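Local coordinates for protein peptidoglycan glycosyltransferase (Eggerthella lenta, PDB 4MNR) that belongs to the penicillin-binding proteins, pairing a transpeptidase-family domain of the beta-lactamase clan with a penicillin-binding protein A dimerisation domain, at residues A[180-185]-A[299-304]; A[248-253]-A[293-298]; A[280-285]-A[309-314]. One frame throughout, in Å; residues are numbered along the deposited sequence.

In the fold
All three contacts belong to the transpeptidase-family domain and lie to one side of the chain's centre. Their centres are about 12 Å (1 to 2), 14 Å (1 to 3) and 15 Å (2 to 3) apart. Along the chain the segments run 180-185, 248-253, 280-285, 293-298, 299-304 and 309-314, so interaction 2 is nested inside the loop closed by interaction 1, while interaction 3 crosses both. Helix 291-298 supplies one side of interaction 2 and runs straight into the 299-304 turn of interaction 1. Its Glu293 makes a salt bridge with Arg311 of interaction 3. The helical region is thereby tied to the loop that carries Ser185, beside strand 398-406.

Interaction 1 (A[180-185]-A[299-304]); sequences LYAPGS and AGEPVG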
loop_
_atom_site.group_PDB
_atom_site.type_symbol
_atom_site.label_atom_id
_atom_site.label_comp_id
_atom_site.label_asym_id
_atom_site.label_seq_id
_atom_site.Cartn_x
_atom_site.Cartn_y
_atom_site.Cartn_z
ATOM N N LEU A 180 -9.138 4.468 0.799
ATOM C CA LEU A 180 -8.203 5.442 1.378
ATOM C C LEU A 180 -8.069 5.275 2.881
ATOM O O LEU A 180 -9.069 5.141 3.592
ATOM C CB LEU A 180 -8.641 6.879 1.097
ATOM C CG LEU A 180 -8.551 7.330 -0.356
ATOM C CD1 LEU A 180 -9.090 8.759 -0.479
ATOM C CD2 LEU A 180 -7.122 7.239 -0.850
ATOM N N TYR A 181 -6.841 5.346 3.361
ATOM C CA TYR A 181 -6.546 5.264 4.791
ATOM C C TYR A 181 -5.686 6.448 5.217
ATOM O O TYR A 181 -4.934 6.993 4.414
ATOM C CB TYR A 181 -5.722 4.010 5.085
ATOM C CG TYR A 181 -6.443 2.674 5.007
ATOM C CD1 TYR A 181 -7.098 2.163 6.118
ATOM C CD2 TYR A 181 -6.432 1.918 3.845
ATOM C CE1 TYR A 181 -7.742 0.943 6.071
ATOM C CE2 TYR A 181 -7.083 0.698 3.786
ATOM C CZ TYR A 181 -7.728 0.215 4.903
ATOM O OH TYR A 181 -8.374 -1.006 4.875
ATOM N N ALA A 182 -5.764 6.831 6.489
ATOM C CA ALA A 182 -4.723 7.696 7.048
ATOM C C ALA A 182 -3.473 6.839 7.231
ATOM O O ALA A 182 -3.541 5.767 7.847
ATOM C CB ALA A 182 -5.161 8.236 8.383
ATOM N N PRO A 183 -2.326 7.302 6.711
ATOM C CA PRO A 183 -1.129 6.453 6.787
ATOM C C PRO A 183 -0.422 6.555 8.129
ATOM O O PRO A 183 0.447 5.728 8.430
ATOM C CB PRO A 183 -0.231 7.009 5.678
ATOM C CG PRO A 183 -0.611 8.474 5.600
ATOM C CD PRO A 183 -2.114 8.500 5.871
ATOM N N GLY A 184 -0.761 7.578 8.910
ATOM C CA GLY A 184 -0.051 7.805 10.152
ATOM C C GLY A 184 1.448 7.902 9.918
ATOM O O GLY A 184 1.919 8.365 8.866
ATOM N N SER A 185 2.213 7.435 10.895
ATOM C CA SER A 185 3.646 7.664 10.894
ATOM C C SER A 185 4.419 6.981 9.746
ATOM O O SER A 185 5.595 7.261 9.542
ATOM C CB SER A 185 4.226 7.326 12.277
ATOM O OG SER A 185 3.635 6.140 12.786
ATOM N N ALA A 299 3.359 14.474 10.022
ATOM C CA ALA A 299 3.429 13.247 10.808
ATOM C C ALA A 299 2.462 12.188 10.302
ATOM O O ALA A 299 2.294 11.137 10.928
ATOM C CB ALA A 299 3.146 13.541 12.267
ATOM N N GLY A 300 1.810 12.458 9.181
ATOM C CA GLY A 300 0.955 11.456 8.574
ATOM C C GLY A 300 -0.508 11.431 8.996
ATOM O O GLY A 300 -1.232 10.504 8.622
ATOM N N GLU A 301 -0.961 12.424 9.768
ATOM C CA GLU A 301 -2.351 12.441 10.204
ATOM C C GLU A 301 -3.157 13.517 9.479
ATOM O O GLU A 301 -2.786 14.691 9.492
ATOM C CB GLU A 301 -2.444 12.660 11.718
ATOM C CG GLU A 301 -1.959 11.463 12.545
ATOM C CD GLU A 301 -2.891 10.257 12.465
ATOM O OE1 GLU A 301 -3.994 10.361 11.879
ATOM O OE2 GLU A 301 -2.515 9.199 13.001
ATOM N N PRO A 302 -4.257 13.115 8.831
ATOM C CA PRO A 302 -5.123 14.057 8.118
ATOM C C PRO A 302 -6.150 14.710 9.034
ATOM O O PRO A 302 -7.267 14.204 9.166
ATOM C CB PRO A 302 -5.816 13.170 7.085
ATOM C CG PRO A 302 -5.884 11.805 7.753
ATOM C CD PRO A 302 -4.624 11.707 8.587
ATOM N N VAL A 303 -5.782 15.826 9.654
ATOM C CA VAL A 303 -6.652 16.449 10.649
ATOM C C VAL A 303 -7.462 17.629 10.112
ATOM O O VAL A 303 -8.187 18.265 10.872
ATOM C CB VAL A 303 -5.850 16.900 11.895
ATOM C CG1 VAL A 303 -5.043 15.746 12.469
ATOM C CG2 VAL A 303 -4.930 18.066 11.546
ATOM N N GLY A 304 -7.339 17.918 8.814
ATOM C CA GLY A 304 -8.092 18.991 8.192
ATOM C C GLY A 304 -9.579 18.838 8.414
ATOM O O GLY A 304 -10.129 17.755 8.248
#
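The Schellman motif that ends helix 291-298 packs through Gly300 and Glu301 against Ala182, Pro183 and Gly184, in the loop that leads to Ser185. Two bonds define the motif: Glu301 N to Trp296 O and Gly300 N to Ala297 O, with Gly300 at positive phi as the C-prime residue. The two segments run nearly antiparallel, and the CA atoms of Gly184 and Gly300 approach to 4.1 Å. Two contacts of unequal quality join these glycines. Gly184 N donates to Gly300 O at 3.0 Å, but the angle at hydrogen is only 121°, and the bond is weak. In return Gly300 CA sits 3.3 Å from Gly184 O, and this CA-H...O contact is nearly straight at 167°. The bare CA of Gly300, where a CB would collide with Gly184 O, lets the backbones meet. Around this centre, CD of the Pro183 ring lies 3.5 Å from Gly300 O, while the methyl CB of Ala182 meets the CD-CG edge of the Pro302 ring, 3.5 Å from its CD. The Glu301 chain starts away from the loop and bends at chi2 (-70°), and its OE2 lies 4.0 Å from Gly184 CA. That oxygen takes its hydrogen bond from Glu405 N, so the carboxylate is held by strand 398-406 and merely brushes Gly184. Ser185 adds little to the contact itself; in the conformer described, one of two, its OG bonds to Thr403 N, and its side chain touches Lys400 and Ser240. By sequence, Ser185 opens an S-x-x-K motif, Lys400 a K-T-G motif and Ser240 an S-x-N motif. Their convergence is the signature of the active-site cleft of penicillin-binding proteins and serine beta-lactamases, and the helix-ending turn packs against the residues just before the S-x-x-K serine.

Interaction 2 (A[248-253]-A[293-298]); sequences LGVEMG and ELAWAA
Gly249 meets Ala298 and Leu294 where helices 242-263 and 291-298 cross, the short axes passing 8.0 Å apart at 114°. With only hydrogens at its CA, Gly249 admits the methyl of Ala298, whose CB stands 3.6 Å from Gly249 CA. The carbonyl of the same glycine receives Leu294: CG and both methyls gather round Gly249 O, CD2 the nearest at 3.6 Å. Leu294 CG is anti to the backbone N (chi1 170°), a placement that sets the branch beside this helix turn. Gly249 O is not left without a polar partner, since Gly253 N donates to it at 2.9 Å within the helix. At Val250 the contact moves onto both backbone and side chain. Leu294 CD2 lies 3.9 Å from Val250 CA, and Val250 CG2 reaches Ala295 CB at 4.3 Å near the exposed margin. One turn on, Gly253 presents bare backbone, its carbonyl carbon 4.1 Å from the same Leu294 CD2. Leucine, alanine and glycine thus make a close, apolar crossing, with Gly249 O and Leu294 O bonded within their own helices and Ala298 O to Thr191 OG1, and its cohesion rests on van der Waals fit.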
loop_
_atom_site.group_PDB
_atom_site.type_symbol
_atom_site.label_atom_id
_atom_site.label_comp_id
_atom_site.label_asym_id
_atom_site.label_seq_id
_atom_site.Cartn_x
_atom_site.Cartn_y
_atom_site.Cartn_z
ATOM N N LEU A 248 9.322 19.763 12.024
ATOM C CA LEU A 248 9.970 19.677 10.726
ATOM C C LEU A 248 9.011 20.135 9.620
ATOM O O LEU A 248 9.409 20.854 8.717
ATOM C CB LEU A 248 10.503 18.251 10.486
ATOM C CG LEU A 248 11.101 17.976 9.108
ATOM C CD1 LEU A 248 12.329 18.863 8.843
ATOM C CD2 LEU A 248 11.447 16.481 8.994
ATOM N N GLY A 249 7.743 19.745 9.718
ATOM C CA GLY A 249 6.720 20.208 8.791
ATOM C C GLY A 249 6.579 21.724 8.757
ATOM O O GLY A 249 6.532 22.325 7.683
ATOM N N VAL A 250 6.510 22.342 9.931
ATOM C CA VAL A 250 6.411 23.794 10.011
ATOM C C VAL A 250 7.673 24.438 9.440
ATOM O O VAL A 250 7.609 25.464 8.763
ATOM C CB VAL A 250 6.186 24.257 11.463
ATOM C CG1 VAL A 250 6.416 25.763 11.603
ATOM C CG2 VAL A 250 4.789 23.868 11.926
ATOM N N GLU A 251 8.826 23.832 9.709
ATOM C CA GLU A 251 10.075 24.395 9.209
ATOM C C GLU A 251 10.147 24.345 7.682
ATOM O O GLU A 251 10.577 25.314 7.038
ATOM C CB GLU A 251 11.283 23.690 9.828
ATOM C CG GLU A 251 12.603 24.265 9.352
ATOM C CD GLU A 251 13.786 23.790 10.163
ATOM O OE1 GLU A 251 13.594 22.934 11.052
ATOM O OE2 GLU A 251 14.909 24.283 9.911
HETATM N N MSE A 252 9.725 23.235 7.088
HETATM C CA MSE A 252 9.797 23.126 5.631
HETATM C C MSE A 252 8.699 23.933 4.947
HETATM O O MSE A 252 8.882 24.415 3.827
HETATM C CB MSE A 252 9.799 21.669 5.153
HETATM C CG MSE A 252 8.453 20.975 5.157
HETATM SE SE MSE A 252 8.541 19.250 4.225
HETATM C CE MSE A 252 9.917 18.382 5.310
ATOM N N GLY A 253 7.568 24.100 5.631
ATOM C CA GLY A 253 6.493 24.910 5.093
ATOM C C GLY A 253 5.556 24.129 4.196
ATOM O O GLY A 253 5.888 23.050 3.684
ATOM N N GLU A 293 -2.524 21.930 11.308
ATOM C CA GLU A 293 -2.816 20.959 10.261
ATOM C C GLU A 293 -1.538 20.557 9.519
ATOM O O GLU A 293 -1.350 19.389 9.163
ATOM C CB GLU A 293 -3.870 21.492 9.274
ATOM C CG GLU A 293 -4.358 20.411 8.302
ATOM C CD GLU A 293 -5.380 20.916 7.275
ATOM O OE1 GLU A 293 -5.968 22.006 7.482
ATOM O OE2 GLU A 293 -5.598 20.211 6.256
ATOM N N LEU A 294 -0.662 21.534 9.289
ATOM C CA LEU A 294 0.601 21.280 8.588
ATOM C C LEU A 294 1.500 20.345 9.392
ATOM O O LEU A 294 2.070 19.381 8.863
ATOM C CB LEU A 294 1.314 22.612 8.318
ATOM C CG LEU A 294 2.759 22.525 7.803
ATOM C CD1 LEU A 294 2.856 21.730 6.502
ATOM C CD2 LEU A 294 3.314 23.929 7.595
ATOM N N ALA A 295 1.606 20.622 10.683
ATOM C CA ALA A 295 2.431 19.808 11.566
ATOM C C ALA A 295 1.940 18.363 11.601
ATOM O O ALA A 295 2.727 17.428 11.467
ATOM C CB ALA A 295 2.428 20.400 12.971
ATOM N N TRP A 296 0.633 18.178 11.768
ATOM C CA TRP A 296 0.090 16.823 11.777
ATOM C C TRP A 296 0.202 16.116 10.425
ATOM O O TRP A 296 0.439 14.911 10.369
ATOM C CB TRP A 296 -1.364 16.837 12.256
ATOM C CG TRP A 296 -1.486 16.741 13.758
ATOM C CD1 TRP A 296 -2.031 17.663 14.604
ATOM C CD2 TRP A 296 -1.054 15.652 14.579
ATOM N NE1 TRP A 296 -1.975 17.210 15.903
ATOM C CE2 TRP A 296 -1.372 15.980 15.913
ATOM C CE3 TRP A 296 -0.419 14.436 14.316
ATOM C CZ2 TRP A 296 -1.083 15.129 16.978
ATOM C CZ3 TRP A 296 -0.129 13.591 15.380
ATOM C CH2 TRP A 296 -0.461 13.947 16.691
ATOM N N ALA A 297 0.036 16.853 9.335
ATOM C CA ALA A 297 0.189 16.240 8.013
ATOM C C ALA A 297 1.602 15.699 7.840
ATOM O O ALA A 297 1.805 14.624 7.261
ATOM C CB ALA A 297 -0.133 17.246 6.904
ATOM N N ALA A 298 2.585 16.440 8.345
ATOM C CA ALA A 298 3.978 15.992 8.244
ATOM C C ALA A 298 4.185 14.696 9.005
ATOM O O ALA A 298 5.070 13.897 8.670
ATOM C CB ALA A 298 4.935 17.069 8.749
#

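Interaction 3 (A[280-285]-A[309-314]); sequences LMPSAE and PGRESP
Pro314, Ser313 and Pro282 bury the most surface here, and each meets the other segment differently. The Pro314 ring crosses the Leu280 side chain at about a right angle, its CB 3.9 Å from Leu280 CD1, while its CG lies 3.8 Å from Met281 O. Ser313 supplies the polar link: its OG accepts Ser283 N at 3.1 Å in a nearly straight bond (171°). With chi1 at 76°, that OG stands between backbone N and carbonyl carbon; it also bonds to Asp286 OD2. Pro282 places its CA 3.3 Å from Pro314 O, a bent CA-H...O contact. The same carbonyl oxygen takes Arg311 NH2 at 3.0 Å; the donor stands 55° above the carbonyl plane, yet the oxygen lies in the guanidinium plane. Pro282 CB meets the guanidinium edge, 3.7 Å from Arg311 NH2. Water 1 joins Ser283 OG to Glu312 OE1, at 2.8 Å from each oxygen. Glu285 OE1 and Glu312 OE1 come near each other, the like charges probably mildly unfavourable. Ser283, by bonding through OG to Asp286 N, is the N-cap of helix 284-289. The contact therefore joins the loop before helix 321-332 to the loop that leads into helix 284-289, with Met281 turned to helix 242-263 and Arg311 salt-bridged to Glu293 of helix 291-298.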
loop_
_atom_site.group_PDB
_atom_site.type_symbol
_atom_site.label_atom_id
_atom_site.label_comp_id
_atom_site.label_asym_id
_atom_site.label_seq_id
_atom_site.Cartn_x
_atom_site.Cartn_y
_atom_site.Cartn_z
ATOM N N LEU A 280 -4.653 11.584 -1.444
ATOM C CA LEU A 280 -4.967 13.005 -1.307
ATOM C C LEU A 280 -4.062 13.756 -0.341
ATOM O O LEU A 280 -3.654 13.223 0.692
ATOM C CB LEU A 280 -6.416 13.174 -0.839
ATOM C CG LEU A 280 -7.471 12.484 -1.701
ATOM C CD1 LEU A 280 -8.848 12.586 -1.068
ATOM C CD2 LEU A 280 -7.453 13.123 -3.054
HETATM N N MSE A 281 -3.755 15.002 -0.707
HETATM C CA MSE A 281 -3.064 15.958 0.166
HETATM C C MSE A 281 -3.802 17.282 0.104
HETATM O O MSE A 281 -4.346 17.647 -0.936
HETATM C CB MSE A 281 -1.619 16.193 -0.293
HETATM C CG MSE A 281 -0.617 15.221 0.253
HETATM SE SE MSE A 281 -0.319 15.316 2.181
HETATM C CE MSE A 281 0.818 16.875 2.406
ATOM N N PRO A 282 -3.815 18.027 1.214
ATOM C CA PRO A 282 -4.443 19.349 1.141
ATOM C C PRO A 282 -3.652 20.270 0.222
ATOM O O PRO A 282 -2.486 19.992 -0.075
ATOM C CB PRO A 282 -4.338 19.872 2.578
ATOM C CG PRO A 282 -4.145 18.669 3.420
ATOM C CD PRO A 282 -3.387 17.680 2.575
ATOM N N SER A 283 -4.275 21.360 -0.211
ATOM C CA SER A 283 -3.568 22.362 -0.990
ATOM C C SER A 283 -2.567 23.066 -0.083
ATOM O O SER A 283 -2.749 23.117 1.136
ATOM C CB SER A 283 -4.552 23.380 -1.576
ATOM O OG SER A 283 -5.137 24.182 -0.562
ATOM N N ALA A 284 -1.503 23.603 -0.673
ATOM C CA ALA A 284 -0.549 24.388 0.099
ATOM C C ALA A 284 -1.251 25.594 0.712
ATOM O O ALA A 284 -0.926 26.005 1.824
ATOM C CB ALA A 284 0.616 24.828 -0.772
ATOM N N GLU A 285 -2.227 26.145 -0.013
ATOM C CA GLU A 285 -3.004 27.281 0.474
ATOM C C GLU A 285 -3.736 26.973 1.780
ATOM O O GLU A 285 -3.701 27.770 2.716
ATOM C CB GLU A 285 -4.002 27.754 -0.587
ATOM C CG GLU A 285 -3.391 28.600 -1.698
ATOM C CD GLU A 285 -4.420 29.044 -2.730
ATOM O OE1 GLU A 285 -5.592 28.619 -2.630
ATOM O OE2 GLU A 285 -4.057 29.822 -3.641
ATOM N N PRO A 309 -17.948 24.164 6.113
ATOM C CA PRO A 309 -18.367 24.638 4.790
ATOM C C PRO A 309 -17.326 25.577 4.192
ATOM O O PRO A 309 -16.692 26.344 4.912
ATOM C CB PRO A 309 -19.672 25.400 5.086
ATOM C CG PRO A 309 -20.174 24.790 6.345
ATOM C CD PRO A 309 -18.942 24.511 7.149
ATOM N N GLY A 310 -17.131 25.492 2.884
ATOM C CA GLY A 310 -16.205 26.380 2.213
ATOM C C GLY A 310 -14.786 25.866 2.058
ATOM O O GLY A 310 -13.979 26.506 1.385
ATOM N N ARG A 311 -14.455 24.727 2.663
ATOM C CA ARG A 311 -13.098 24.208 2.510
ATOM C C ARG A 311 -12.883 23.689 1.087
ATOM O O ARG A 311 -13.680 22.903 0.575
ATOM C CB ARG A 311 -12.781 23.129 3.539
ATOM C CG ARG A 311 -11.375 22.556 3.343
ATOM C CD ARG A 311 -10.985 21.597 4.418
ATOM N NE ARG A 311 -9.732 20.939 4.082
ATOM C CZ ARG A 311 -8.583 21.133 4.718
ATOM N NH1 ARG A 311 -8.521 21.966 5.754
ATOM N NH2 ARG A 311 -7.500 20.468 4.327
ATOM N N GLU A 312 -11.810 24.151 0.453
ATOM C CA GLU A 312 -11.571 23.883 -0.966
ATOM C C GLU A 312 -10.872 22.559 -1.236
ATOM O O GLU A 312 -11.124 21.921 -2.256
ATOM C CB GLU A 312 -10.743 25.015 -1.581
ATOM C CG GLU A 312 -11.323 26.403 -1.360
ATOM C CD GLU A 312 -10.433 27.505 -1.912
ATOM O OE1 GLU A 312 -9.230 27.246 -2.137
ATOM O OE2 GLU A 312 -10.937 28.630 -2.122
ATOM N N SER A 313 -10.001 22.142 -0.330
ATOM C CA SER A 313 -9.169 20.969 -0.596
ATOM C C SER A 313 -9.433 19.846 0.415
ATOM O O SER A 313 -10.008 20.088 1.471
ATOM C CB SER A 313 -7.690 21.378 -0.612
ATOM O OG SER A 313 -7.193 21.602 0.694
ATOM N N PRO A 314 -9.047 18.602 0.080
ATOM C CA PRO A 314 -9.317 17.513 1.023
ATOM C C PRO A 314 -8.383 17.558 2.223
ATOM O O PRO A 314 -7.405 18.303 2.205
ATOM C CB PRO A 314 -9.020 16.252 0.195
ATOM C CG PRO A 314 -8.047 16.696 -0.821
ATOM C CD PRO A 314 -8.447 18.103 -1.172
HETATM O O HOH W 1 -7.491 25.179 -1.578
#